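Local coordinates for neutral ceramidase (Pseudomonas aeruginosa, PDB 2ZWS), which hydrolyses the N-acyl linkage of ceramides to give sphingosine and a free fatty acid, and also runs the reverse synthesis, using a zinc ion, at residues F105-M110 / C503-F508; H226-V231 / S235-A240; A378-G381 / P387-P390; Q396-R399 / E404-G407; A423-S428 / R434-N439. All coordinates share one frame; numbering follows the deposited sequence.

Contact 1 (F105-M110 / C503-F508); sequences FSHYAM and CCQMNF. With GOL (glycerol), chain J; FMT (formic acid), chain D.
The side chain of Gln505 lies over one face of the His107 imidazole. Its CG sits 4.1 Å from the centroid of the His107 ring, 28° off the normal, a CH-pi contact. The amide follows on across the ring and lies nearly flat against it, the two planes only 25° apart. The bend at chi2 of Gln505 (-60°) folds the amide back over the histidine. Gln505 NE2 then reaches the backbone of the same residue and donates to His107 O at 3.0 Å. The donor lies in the carbonyl plane, on a lone pair of the oxygen. The same NE2 also gives a hydrogen bond to Leu501 O, so NE2 has two acceptors. His107 O has a second donor, O3 of a glycerol, at 2.9 Å. That glycerol probably comes from the crystallisation liquor. It bridges the two segments, since its O2 donates to Cys504 O and Met506 N donates to its O1 at 2.9 Å. The His107 ring also meets Phe118 edge-to-face, and Phe123. Ser106 OG accepts from Tyr108 N at 2.9 Å, which makes an ST turn. Ser106 OG also donates to O2 of a formic acid at 2.9 Å. This molecule too is probably from the crystallisation liquor, and it is hydrogen-bonded to Gln68 N and Tyr445 N. Ser106, Gln68 and Tyr445 are inferred substrate-binding residues. The arrangement is thus a loop-to-loop contact at the margin of the probable ceramide site, with Ser106 in an ST turn.

Contact 2 (H226-V231 / S235-A240); sequences HWEHDV and SGFVAA
Glu228 reaches from helix 226-231 to the start of strand 238-240. Its CB lies 3.9 Å from Phe237 O. CG comes closer to the same Phe237 O, at 3.3 Å, and also sits at the edge of the Phe237 ring. The chain is extended beyond CG, and this carries the carboxylate past Phe237 to the next peptides. OE1 packs on Val238 CA and accepts from Ala239 N at 2.9 Å. The bond is nearly straight, 168° at the hydrogen, and uses the anti lone pair of OE1. Arg43 NE forms a salt bridge with the same oxygen, while Lys11 NZ pairs with OE2. Beside the glutamate, Trp227 and Phe237 meet with their planes at 32°. Phe237 CE1 stands over one face of the indole, offset toward its rim, and Phe237 CZ is 3.4 Å from Trp227 NE1. Ala239 CB adds an apolar contact to Trp227 CE3 at 3.8 Å. One water links the two backbones: it donates to Glu228 O and accepts weakly from Phe237 N. Helix and strand follow each other closely in the chain, and their directions differ by 142°. The chemistry is that of a carboxylate held by one backbone N-H and two basic side chains. Such surroundings would probably keep Glu228 ionised.

Contact 3 (A378-G381 / P387-P390); sequences ADTG and PWTP
Thr380 OG1 and Thr389 OG1 are 2.8 Å apart and share a hydrogen bond in which either hydroxyl may be the donor. The pair closes the neck of an irregular loop between strand 376-378 and strand 392-400. Both hydroxyls stand between their own backbone N and carbonyl carbon, with chi1 55° in Thr380 and 43° in Thr389. The two side chains cross at about a right angle. Thr389 OG1 also packs on Thr380 CB, at 3.3 Å. A backbone bond runs next to this pair: Trp388 N donates to Thr380 O at 3.0 Å, with 156° at the hydrogen. Pro387 fills in beside it. Its CB lies 3.5 Å from Thr380 O and 3.6 Å from Gly381 O, so the proline packs against two successive carbonyls. The indole of Trp388 has a cation-pi contact with Lys383, which belongs to the loop itself. The backbone of Met110 is hydrogen-bonded to that of Trp388. In the conformer given, the Met110 side chain also packs near Thr380, Trp388 and Thr389. The closed loop is therefore fitted against helix 109-112, close to the inferred substrate-binding residue Ser106. Thr380 and Trp388 also cross at about a right angle. Thr380 CB lies 3.9 Å from Trp388 CB, and Thr380 CG2 approaches Trp388 CE3 obliquely, at 4.1 Å.

Contact 4 (Q396-R399 / E404-G407); sequences QMFR and ELLG
The Phe398 ring meets Leu405 CD2 obliquely, and the CB atoms of the two residues are 4.2 Å apart. Met92 packs on both side chains from strand 91-95. The Gln396 amide is on the same face, its NE2 hydrogen-bonded to Val91 O. The carboxylate of Glu404 is the flat group on the other face of the hairpin. In the conformer given, Met397 CE lies 3.4 Å from its OE1 and 3.5 Å from its OE2. The bend at chi3 of Met397 (58°) brings this methyl back to the partner strand, where it also touches Leu406 CD1 at 3.7 Å. Met397 and Leu406 run side by side, pointing the same way. Glu404 OE1 is hydrogen-bonded to Ser428 OG. The backbones form an antiparallel ladder. Phe398 and Leu405 are a hydrogen-bonded pair: Phe398 N gives to Leu405 O and Leu405 N to Phe398 O, both at 2.8 Å. Gly407 N gives to Gln396 O at 2.9 Å. Met397 with Leu406 and Arg399 with Glu404 are the non-hydrogen-bonded pairs. The hairpin forms the middle of a four-stranded sheet, between strands 295-303 and 435-439. Helices 414-428 and 471-488 pack on the face with Met397, Glu404 and Leu406.

Contact 5 (A423-S428 / R434-N439); sequences AVQAAS and RHVVFN
Val424 and Val436 cross obliquely and meet through their CG1 methyls, 3.9 Å apart. They join helix 414-428 to the edge strand 435-439 of a four-stranded sheet. These are the helix and second strand of a beta-alpha-beta crossover, which starts from strand 403-407. The N-to-C axes of helix 423-428 and strand 435-439 lie at 146° to each other. Both valines have CG1 anti to the backbone N, and this turns the two CG1 methyls into the interface. The other methyl of Val436, CG2, faces the neighbouring helix residue. It lies 3.8 Å from Gln425 CB and 3.7 Å from Gln425 OE1. Gln425 leaves the helix toward the strand and then bends at chi2 (61°). Its amide therefore turns along the incoming backbone. OE1 rests against the peptide carbon of Arg434, at 3.2 Å. NE2 gives a hydrogen bond to Ile433 O, just before Arg434, which fixes the rotation of the amide. Leu406 and Arg421 also pack on Val436, and Phe479 of helix 471-488 packs on Val424. At the outer end of the contact the Arg434 guanidinium, in the conformer given, makes a salt bridge to Glu429. A water also joins helix and strand: it donates to Gln425 OE1 at 2.9 Å and accepts from Val436 N at 3.0 Å.

From the N terminus, segment 105-110, just after strand 101-102, opens contact 1. Contact 2 comes next, a short helix-to-strand turn on the opposite side of the chain's centre. Contacts 3, 4 and 5 then follow in series, with none crossing. Contact 3 closes a loop that touches contact 1. Contacts 4 and 5 touch as well, through neighbouring strands 403-407 and 435-439 of one sheet. Together these last two tie a hairpin, a helix and an edge strand into one unit. Segment 503-508, in the loop that follows helix 471-488, finally closes contact 1. Its loop is by far the longest, and the other four contacts all nest inside it.

Contact 1 (F105-M110 / C503-F508)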
# COMPACT_ATOMS: atom_id res chain seq x y z
N PHE A 105 -9.36 -5.85 5.94
CA PHE A 105 -9.29 -6.61 4.71
C PHE A 105 -8.33 -7.81 4.73
O PHE A 105 -7.98 -8.37 3.67
CB PHE A 105 -9.10 -5.69 3.49
CG PHE A 105 -7.86 -4.82 3.55
CD1 PHE A 105 -7.86 -3.62 4.25
CD2 PHE A 105 -6.70 -5.20 2.87
CE1 PHE A 105 -6.71 -2.81 4.29
CE2 PHE A 105 -5.55 -4.40 2.89
CZ PHE A 105 -5.55 -3.22 3.60
N SER A 106 -7.94 -8.21 5.94
CA SER A 106 -7.28 -9.49 6.17
C SER A 106 -8.32 -10.52 6.55
O SER A 106 -9.42 -10.15 6.98
CB SER A 106 -6.28 -9.38 7.33
OG SER A 106 -5.56 -10.60 7.53
N HIS A 107 -7.96 -11.79 6.44
CA HIS A 107 -8.76 -12.84 7.07
C HIS A 107 -8.15 -13.38 8.36
O HIS A 107 -8.75 -14.22 9.02
CB HIS A 107 -9.03 -13.98 6.10
CG HIS A 107 -10.11 -13.67 5.09
ND1 HIS A 107 -10.45 -14.51 4.06
CD2 HIS A 107 -10.92 -12.59 4.98
CE1 HIS A 107 -11.41 -13.96 3.34
NE2 HIS A 107 -11.73 -12.80 3.89
N TYR A 108 -6.97 -12.86 8.73
CA TYR A 108 -6.27 -13.22 9.97
C TYR A 108 -6.56 -12.24 11.08
O TYR A 108 -6.42 -11.02 10.91
CB TYR A 108 -4.78 -13.41 9.76
CG TYR A 108 -4.54 -14.71 9.07
CD1 TYR A 108 -4.59 -15.92 9.78
CD2 TYR A 108 -4.32 -14.76 7.69
CE1 TYR A 108 -4.43 -17.11 9.14
CE2 TYR A 108 -4.16 -15.98 7.04
CZ TYR A 108 -4.20 -17.14 7.77
OH TYR A 108 -4.07 -18.37 7.18
N ALA A 109 -6.97 -12.79 12.23
CA ALA A 109 -7.52 -11.94 13.27
C ALA A 109 -6.57 -10.85 13.75
O ALA A 109 -7.01 -9.75 14.03
CB ALA A 109 -8.03 -12.78 14.46
N MET A 110 -5.27 -11.16 13.87
CA MET A 110 -4.28 -10.21 14.37
C MET A 110 -4.36 -8.86 13.64
O MET A 110 -4.28 -7.79 14.24
CB MET A 110 -2.87 -10.80 14.22
CG MET A 110 -1.75 -10.00 14.89
SD MET A 110 -2.00 -9.81 16.68
CE MET A 110 -2.42 -11.44 17.19
N CYS A 503 -15.09 -18.32 5.17
CA CYS A 503 -16.37 -18.74 5.79
C CYS A 503 -16.69 -18.03 7.09
O CYS A 503 -17.86 -17.83 7.44
CB CYS A 503 -16.39 -20.25 6.08
SG CYS A 503 -15.23 -20.80 7.41
N CYS A 504 -15.64 -17.69 7.82
CA CYS A 504 -15.76 -17.62 9.27
C CYS A 504 -15.14 -16.36 9.86
O CYS A 504 -14.55 -16.38 10.95
CB CYS A 504 -15.21 -18.91 9.88
SG CYS A 504 -16.06 -20.38 9.25
N GLN A 505 -15.35 -15.27 9.14
CA GLN A 505 -14.90 -13.93 9.54
C GLN A 505 -15.88 -13.30 10.52
O GLN A 505 -17.10 -13.33 10.32
CB GLN A 505 -14.76 -13.05 8.31
CG GLN A 505 -13.62 -13.52 7.41
CD GLN A 505 -12.28 -13.50 8.13
OE1 GLN A 505 -11.85 -12.45 8.61
NE2 GLN A 505 -11.63 -14.65 8.24
N MET A 506 -15.35 -12.74 11.59
CA MET A 506 -16.16 -12.01 12.57
C MET A 506 -16.07 -10.50 12.36
O MET A 506 -15.07 -9.98 11.82
CB MET A 506 -15.72 -12.33 14.00
CG MET A 506 -15.82 -13.82 14.37
SD MET A 506 -15.53 -14.09 16.12
CE MET A 506 -13.87 -13.56 16.35
N ASN A 507 -17.11 -9.79 12.79
CA ASN A 507 -17.11 -8.34 12.76
C ASN A 507 -17.96 -7.75 13.84
O ASN A 507 -19.11 -8.18 14.01
CB ASN A 507 -17.68 -7.84 11.43
CG ASN A 507 -17.94 -6.35 11.47
OD1 ASN A 507 -17.04 -5.58 11.75
ND2 ASN A 507 -19.20 -5.95 11.21
N PHE A 508 -17.40 -6.75 14.54
CA PHE A 508 -18.13 -6.03 15.60
C PHE A 508 -18.28 -4.54 15.32
O PHE A 508 -18.81 -3.80 16.14
CB PHE A 508 -17.52 -6.35 16.97
CG PHE A 508 -17.75 -7.76 17.38
CD1 PHE A 508 -16.85 -8.76 17.02
CD2 PHE A 508 -18.88 -8.09 18.12
CE1 PHE A 508 -17.08 -10.08 17.37
CE2 PHE A 508 -19.11 -9.41 18.48
CZ PHE A 508 -18.19 -10.41 18.11
C1 GOL J . -12.20 -14.05 13.16
O1 GOL J . -12.58 -13.01 12.29
C2 GOL J . -12.08 -15.32 12.33
O2 GOL J . -12.69 -16.42 12.98
C3 GOL J . -10.61 -15.56 11.98
O3 GOL J . -9.97 -14.33 11.63
C FMT D . -2.31 -11.92 5.87
O1 FMT D . -1.70 -11.99 4.77
O2 FMT D . -3.55 -11.93 5.98

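Contact 2 (H226-V231 / S235-A240)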
# COMPACT_ATOMS: atom_id res chain seq x y z
N HIS A 226 2.33 13.35 -7.55
CA HIS A 226 3.10 14.47 -8.09
C HIS A 226 3.59 14.13 -9.51
O HIS A 226 3.52 14.97 -10.43
CB HIS A 226 4.27 14.78 -7.15
CG HIS A 226 5.10 15.95 -7.59
ND1 HIS A 226 4.61 17.24 -7.60
CD2 HIS A 226 6.37 16.02 -8.05
CE1 HIS A 226 5.56 18.06 -8.04
NE2 HIS A 226 6.64 17.35 -8.31
N TRP A 227 4.11 12.92 -9.72
CA TRP A 227 4.58 12.56 -11.07
C TRP A 227 3.45 12.54 -12.10
O TRP A 227 3.59 13.10 -13.20
CB TRP A 227 5.30 11.20 -11.05
CG TRP A 227 6.35 11.05 -12.13
CD1 TRP A 227 6.41 11.69 -13.36
CD2 TRP A 227 7.47 10.15 -12.10
NE1 TRP A 227 7.53 11.26 -14.05
CE2 TRP A 227 8.19 10.32 -13.31
CE3 TRP A 227 7.95 9.24 -11.15
CZ2 TRP A 227 9.37 9.60 -13.59
CZ3 TRP A 227 9.12 8.52 -11.44
CH2 TRP A 227 9.81 8.71 -12.65
N GLU A 228 2.36 11.84 -11.76
CA GLU A 228 1.24 11.66 -12.69
C GLU A 228 0.47 12.95 -12.99
O GLU A 228 0.10 13.21 -14.15
CB GLU A 228 0.27 10.62 -12.14
CG GLU A 228 0.88 9.23 -12.06
CD GLU A 228 0.07 8.23 -11.24
OE1 GLU A 228 0.42 7.01 -11.32
OE2 GLU A 228 -0.88 8.63 -10.52
N HIS A 229 0.25 13.75 -11.95
CA HIS A 229 -0.63 14.91 -12.01
C HIS A 229 0.12 16.21 -12.25
O HIS A 229 -0.35 17.06 -12.99
CB HIS A 229 -1.46 15.01 -10.73
CG HIS A 229 -2.43 16.14 -10.69
ND1 HIS A 229 -2.10 17.38 -10.19
CD2 HIS A 229 -3.74 16.22 -11.04
CE1 HIS A 229 -3.15 18.18 -10.25
NE2 HIS A 229 -4.16 17.50 -10.76
N ASP A 230 1.27 16.40 -11.59
CA ASP A 230 1.96 17.70 -11.65
C ASP A 230 3.11 17.73 -12.67
O ASP A 230 3.47 18.81 -13.15
CB ASP A 230 2.53 18.10 -10.26
CG ASP A 230 1.46 18.17 -9.15
OD1 ASP A 230 1.87 17.94 -7.98
OD2 ASP A 230 0.27 18.47 -9.43
N VAL A 231 3.72 16.57 -12.95
CA VAL A 231 4.99 16.54 -13.72
C VAL A 231 4.85 16.07 -15.19
O VAL A 231 5.20 16.82 -16.11
CB VAL A 231 6.06 15.73 -12.94
CG1 VAL A 231 7.35 15.52 -13.79
CG2 VAL A 231 6.39 16.41 -11.63
N SER A 235 -0.32 11.75 -21.06
CA SER A 235 -1.38 10.89 -20.49
C SER A 235 -1.39 9.50 -21.16
O SER A 235 -1.07 9.37 -22.35
CB SER A 235 -2.75 11.56 -20.61
OG SER A 235 -3.07 11.84 -21.96
N GLY A 236 -1.72 8.44 -20.41
CA GLY A 236 -1.92 8.49 -18.96
C GLY A 236 -0.72 7.87 -18.24
O GLY A 236 -0.54 6.64 -18.22
N PHE A 237 0.09 8.73 -17.65
CA PHE A 237 1.30 8.30 -16.97
C PHE A 237 0.92 7.51 -15.73
O PHE A 237 -0.01 7.90 -14.99
CB PHE A 237 2.11 9.52 -16.55
CG PHE A 237 3.52 9.19 -16.24
CD1 PHE A 237 3.97 9.02 -14.93
CD2 PHE A 237 4.43 9.03 -17.28
CE1 PHE A 237 5.31 8.68 -14.66
CE2 PHE A 237 5.75 8.72 -17.03
CZ PHE A 237 6.20 8.55 -15.72
N VAL A 238 1.64 6.41 -15.50
CA VAL A 238 1.50 5.66 -14.25
C VAL A 238 2.84 5.54 -13.58
O VAL A 238 3.80 5.00 -14.15
CB VAL A 238 0.87 4.27 -14.47
CG1 VAL A 238 0.70 3.52 -13.13
CG2 VAL A 238 -0.49 4.40 -15.20
N ALA A 239 2.91 6.07 -12.36
CA ALA A 239 4.12 6.01 -11.53
C ALA A 239 3.81 5.30 -10.23
O ALA A 239 2.98 5.76 -9.45
CB ALA A 239 4.61 7.40 -11.20
N ALA A 240 4.46 4.17 -10.02
CA ALA A 240 4.35 3.44 -8.74
C ALA A 240 5.59 3.71 -7.87
O ALA A 240 6.71 3.63 -8.35
CB ALA A 240 4.19 1.93 -8.97
O HOH W 1 -0.20 11.94 -16.54

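Contact 3 (A378-G381 / P387-P390)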
# COMPACT_ATOMS: atom_id res chain seq x y z
N ALA A 378 1.81 -12.89 23.08
CA ALA A 378 0.67 -13.60 22.50
C ALA A 378 1.15 -14.76 21.65
O ALA A 378 1.98 -14.58 20.76
CB ALA A 378 -0.23 -12.66 21.69
N ASP A 379 0.62 -15.95 21.94
CA ASP A 379 0.91 -17.15 21.17
C ASP A 379 -0.15 -17.23 20.07
O ASP A 379 -1.19 -17.85 20.24
CB ASP A 379 0.84 -18.39 22.08
CG ASP A 379 1.01 -19.70 21.32
OD1 ASP A 379 1.05 -19.68 20.07
OD2 ASP A 379 1.07 -20.78 21.97
N THR A 380 0.14 -16.58 18.95
CA THR A 380 -0.87 -16.43 17.86
C THR A 380 -1.04 -17.71 17.04
O THR A 380 -2.13 -18.01 16.54
CB THR A 380 -0.50 -15.23 16.92
OG1 THR A 380 0.82 -15.42 16.42
CG2 THR A 380 -0.56 -13.92 17.68
N GLY A 381 0.04 -18.48 16.91
CA GLY A 381 0.04 -19.70 16.12
C GLY A 381 -0.84 -20.82 16.65
O GLY A 381 -1.35 -21.63 15.88
N PRO A 387 -5.45 -19.87 13.69
CA PRO A 387 -4.36 -19.05 14.25
C PRO A 387 -4.64 -17.58 13.92
O PRO A 387 -5.33 -17.29 12.93
CB PRO A 387 -3.10 -19.52 13.51
CG PRO A 387 -3.59 -20.23 12.31
CD PRO A 387 -5.00 -20.74 12.58
N TRP A 388 -4.15 -16.66 14.75
CA TRP A 388 -4.39 -15.23 14.51
C TRP A 388 -3.47 -14.68 13.43
O TRP A 388 -3.63 -13.54 13.00
CB TRP A 388 -4.18 -14.42 15.78
CG TRP A 388 -5.18 -14.71 16.85
CD1 TRP A 388 -6.21 -15.61 16.82
CD2 TRP A 388 -5.23 -14.07 18.12
NE1 TRP A 388 -6.90 -15.57 18.03
CE2 TRP A 388 -6.31 -14.63 18.84
CE3 TRP A 388 -4.45 -13.07 18.72
CZ2 TRP A 388 -6.63 -14.21 20.13
CZ3 TRP A 388 -4.77 -12.65 20.02
CH2 TRP A 388 -5.84 -13.23 20.70
N THR A 389 -2.48 -15.47 13.03
CA THR A 389 -1.48 -15.04 12.06
C THR A 389 -1.31 -16.14 11.01
O THR A 389 -1.64 -17.29 11.26
CB THR A 389 -0.12 -14.77 12.76
OG1 THR A 389 0.16 -15.80 13.73
CG2 THR A 389 -0.13 -13.41 13.44
N PRO A 390 -0.84 -15.78 9.80
CA PRO A 390 -0.69 -16.81 8.74
C PRO A 390 0.35 -17.89 9.00
O PRO A 390 1.28 -17.69 9.78
CB PRO A 390 -0.29 -16.00 7.49
CG PRO A 390 0.12 -14.66 7.98
CD PRO A 390 -0.50 -14.42 9.32

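Contact 4 (Q396-R399 / E404-G407)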
# COMPACT_ATOMS: atom_id res chain seq x y z
N GLN A 396 7.82 -15.58 -4.20
CA GLN A 396 7.70 -15.35 -5.63
C GLN A 396 8.91 -14.58 -6.12
O GLN A 396 9.44 -13.70 -5.42
CB GLN A 396 6.44 -14.52 -5.88
CG GLN A 396 6.12 -14.38 -7.38
CD GLN A 396 4.84 -13.61 -7.57
OE1 GLN A 396 4.68 -12.55 -6.97
NE2 GLN A 396 3.91 -14.14 -8.39
N MET A 397 9.30 -14.89 -7.36
CA MET A 397 10.35 -14.14 -8.06
C MET A 397 9.97 -13.99 -9.52
O MET A 397 9.48 -14.95 -10.14
CB MET A 397 11.70 -14.85 -7.99
CG MET A 397 12.31 -14.96 -6.61
SD MET A 397 13.87 -15.88 -6.57
CE MET A 397 14.86 -14.92 -7.72
N PHE A 398 10.16 -12.78 -10.05
CA PHE A 398 10.06 -12.53 -11.49
C PHE A 398 11.46 -12.33 -12.02
O PHE A 398 12.29 -11.70 -11.36
CB PHE A 398 9.31 -11.23 -11.79
CG PHE A 398 7.81 -11.30 -11.62
CD1 PHE A 398 7.15 -12.49 -11.32
CD2 PHE A 398 7.06 -10.14 -11.79
CE1 PHE A 398 5.76 -12.52 -11.17
CE2 PHE A 398 5.67 -10.17 -11.66
CZ PHE A 398 5.03 -11.36 -11.36
N ARG A 399 11.73 -12.86 -13.21
CA ARG A 399 12.92 -12.46 -13.95
C ARG A 399 12.45 -11.53 -15.08
O ARG A 399 11.53 -11.89 -15.84
CB ARG A 399 13.66 -13.66 -14.55
CG ARG A 399 14.73 -13.18 -15.54
CD ARG A 399 15.56 -14.28 -16.13
NE ARG A 399 16.65 -13.67 -16.89
CZ ARG A 399 17.83 -14.25 -17.13
NH1 ARG A 399 18.06 -15.50 -16.71
NH2 ARG A 399 18.77 -13.59 -17.80
N GLU A 404 16.05 -9.39 -11.46
CA GLU A 404 15.14 -10.28 -10.73
C GLU A 404 14.45 -9.47 -9.67
O GLU A 404 15.08 -8.67 -8.99
CB GLU A 404 15.85 -11.47 -10.09
CG GLU A 404 16.05 -12.62 -11.04
CD GLU A 404 16.71 -13.83 -10.39
OE1 GLU A 404 17.51 -13.67 -9.42
OE2 GLU A 404 16.46 -14.95 -10.88
N LEU A 405 13.14 -9.69 -9.56
CA LEU A 405 12.30 -8.95 -8.64
C LEU A 405 11.72 -9.99 -7.69
O LEU A 405 11.08 -10.95 -8.10
CB LEU A 405 11.21 -8.24 -9.45
CG LEU A 405 10.09 -7.55 -8.66
CD1 LEU A 405 10.64 -6.44 -7.74
CD2 LEU A 405 9.03 -7.00 -9.60
N LEU A 406 11.98 -9.81 -6.40
CA LEU A 406 11.48 -10.74 -5.39
C LEU A 406 10.28 -10.15 -4.69
O LEU A 406 10.30 -8.97 -4.31
CB LEU A 406 12.54 -11.01 -4.33
CG LEU A 406 13.76 -11.90 -4.61
CD1 LEU A 406 14.41 -11.70 -5.94
CD2 LEU A 406 14.81 -11.71 -3.48
N GLY A 407 9.24 -10.97 -4.51
CA GLY A 407 8.07 -10.52 -3.77
C GLY A 407 8.06 -11.28 -2.45
O GLY A 407 7.91 -12.51 -2.43

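Contact 5 (A423-S428 / R434-N439)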
# COMPACT_ATOMS: atom_id res chain seq x y z
N ALA A 423 22.47 -13.03 -1.40
CA ALA A 423 22.47 -14.48 -1.57
C ALA A 423 21.86 -14.86 -2.92
O ALA A 423 22.37 -15.73 -3.63
CB ALA A 423 21.73 -15.14 -0.44
N VAL A 424 20.76 -14.19 -3.28
CA VAL A 424 20.11 -14.41 -4.56
C VAL A 424 20.98 -13.95 -5.73
O VAL A 424 21.11 -14.68 -6.73
CB VAL A 424 18.72 -13.77 -4.59
CG1 VAL A 424 18.14 -13.70 -6.04
CG2 VAL A 424 17.78 -14.52 -3.64
N GLN A 425 21.59 -12.77 -5.62
CA GLN A 425 22.50 -12.32 -6.68
C GLN A 425 23.65 -13.31 -6.88
O GLN A 425 24.04 -13.60 -8.02
CB GLN A 425 23.02 -10.89 -6.40
CG GLN A 425 24.02 -10.37 -7.47
CD GLN A 425 23.43 -10.29 -8.86
OE1 GLN A 425 22.62 -9.41 -9.16
NE2 GLN A 425 23.83 -11.20 -9.71
N ALA A 426 24.20 -13.86 -5.79
CA ALA A 426 25.28 -14.85 -5.93
C ALA A 426 24.79 -16.10 -6.67
O ALA A 426 25.47 -16.60 -7.56
CB ALA A 426 25.89 -15.21 -4.55
N ALA A 427 23.59 -16.57 -6.33
CA ALA A 427 23.02 -17.75 -6.97
C ALA A 427 22.62 -17.50 -8.42
O ALA A 427 22.68 -18.40 -9.26
CB ALA A 427 21.83 -18.27 -6.17
N SER A 428 22.23 -16.27 -8.73
CA SER A 428 21.71 -15.93 -10.07
C SER A 428 22.70 -15.36 -11.09
O SER A 428 22.36 -15.21 -12.27
CB SER A 428 20.53 -14.97 -9.93
OG SER A 428 19.50 -15.59 -9.18
N ARG A 434 21.88 -9.37 -13.13
CA ARG A 434 22.81 -8.33 -12.69
C ARG A 434 22.25 -7.41 -11.60
O ARG A 434 22.99 -6.67 -10.98
CB ARG A 434 23.27 -7.49 -13.90
CG ARG A 434 23.97 -8.32 -15.02
CD ARG A 434 25.32 -8.89 -14.52
NE ARG A 434 25.96 -9.82 -15.46
CZ ARG A 434 25.97 -11.16 -15.34
NH1 ARG A 434 25.36 -11.78 -14.32
NH2 ARG A 434 26.60 -11.89 -16.25
N HIS A 435 20.94 -7.45 -11.41
CA HIS A 435 20.31 -6.61 -10.39
C HIS A 435 19.19 -7.40 -9.74
O HIS A 435 18.39 -8.03 -10.43
CB HIS A 435 19.75 -5.32 -11.00
CG HIS A 435 20.77 -4.51 -11.72
ND1 HIS A 435 21.75 -3.78 -11.07
CD2 HIS A 435 20.98 -4.31 -13.04
CE1 HIS A 435 22.51 -3.17 -11.96
NE2 HIS A 435 22.07 -3.48 -13.17
N VAL A 436 19.17 -7.39 -8.42
CA VAL A 436 18.10 -8.06 -7.67
C VAL A 436 17.37 -7.02 -6.85
O VAL A 436 17.98 -6.29 -6.09
CB VAL A 436 18.69 -9.15 -6.75
CG1 VAL A 436 17.60 -9.80 -5.90
CG2 VAL A 436 19.42 -10.21 -7.58
N VAL A 437 16.07 -6.89 -7.09
CA VAL A 437 15.26 -5.92 -6.36
C VAL A 437 14.38 -6.68 -5.36
O VAL A 437 13.68 -7.62 -5.74
CB VAL A 437 14.35 -5.12 -7.31
CG1 VAL A 437 13.44 -4.21 -6.49
CG2 VAL A 437 15.19 -4.28 -8.25
N PHE A 438 14.44 -6.28 -4.09
CA PHE A 438 13.68 -6.97 -3.06
C PHE A 438 12.43 -6.16 -2.75
O PHE A 438 12.54 -5.07 -2.23
CB PHE A 438 14.56 -7.09 -1.81
CG PHE A 438 13.94 -7.87 -0.71
CD1 PHE A 438 14.20 -9.22 -0.55
CD2 PHE A 438 13.05 -7.26 0.18
CE1 PHE A 438 13.60 -9.96 0.48
CE2 PHE A 438 12.46 -7.98 1.23
CZ PHE A 438 12.73 -9.34 1.36
N ASN A 439 11.25 -6.66 -3.11
CA ASN A 439 10.00 -5.96 -2.83
C ASN A 439 9.28 -6.63 -1.67
O ASN A 439 8.67 -7.67 -1.86
CB ASN A 439 9.14 -5.95 -4.11
CG ASN A 439 8.01 -4.92 -4.07
OD1 ASN A 439 7.42 -4.61 -3.01
ND2 ASN A 439 7.67 -4.40 -5.24
O HOH W 2 21.96 -7.36 -7.28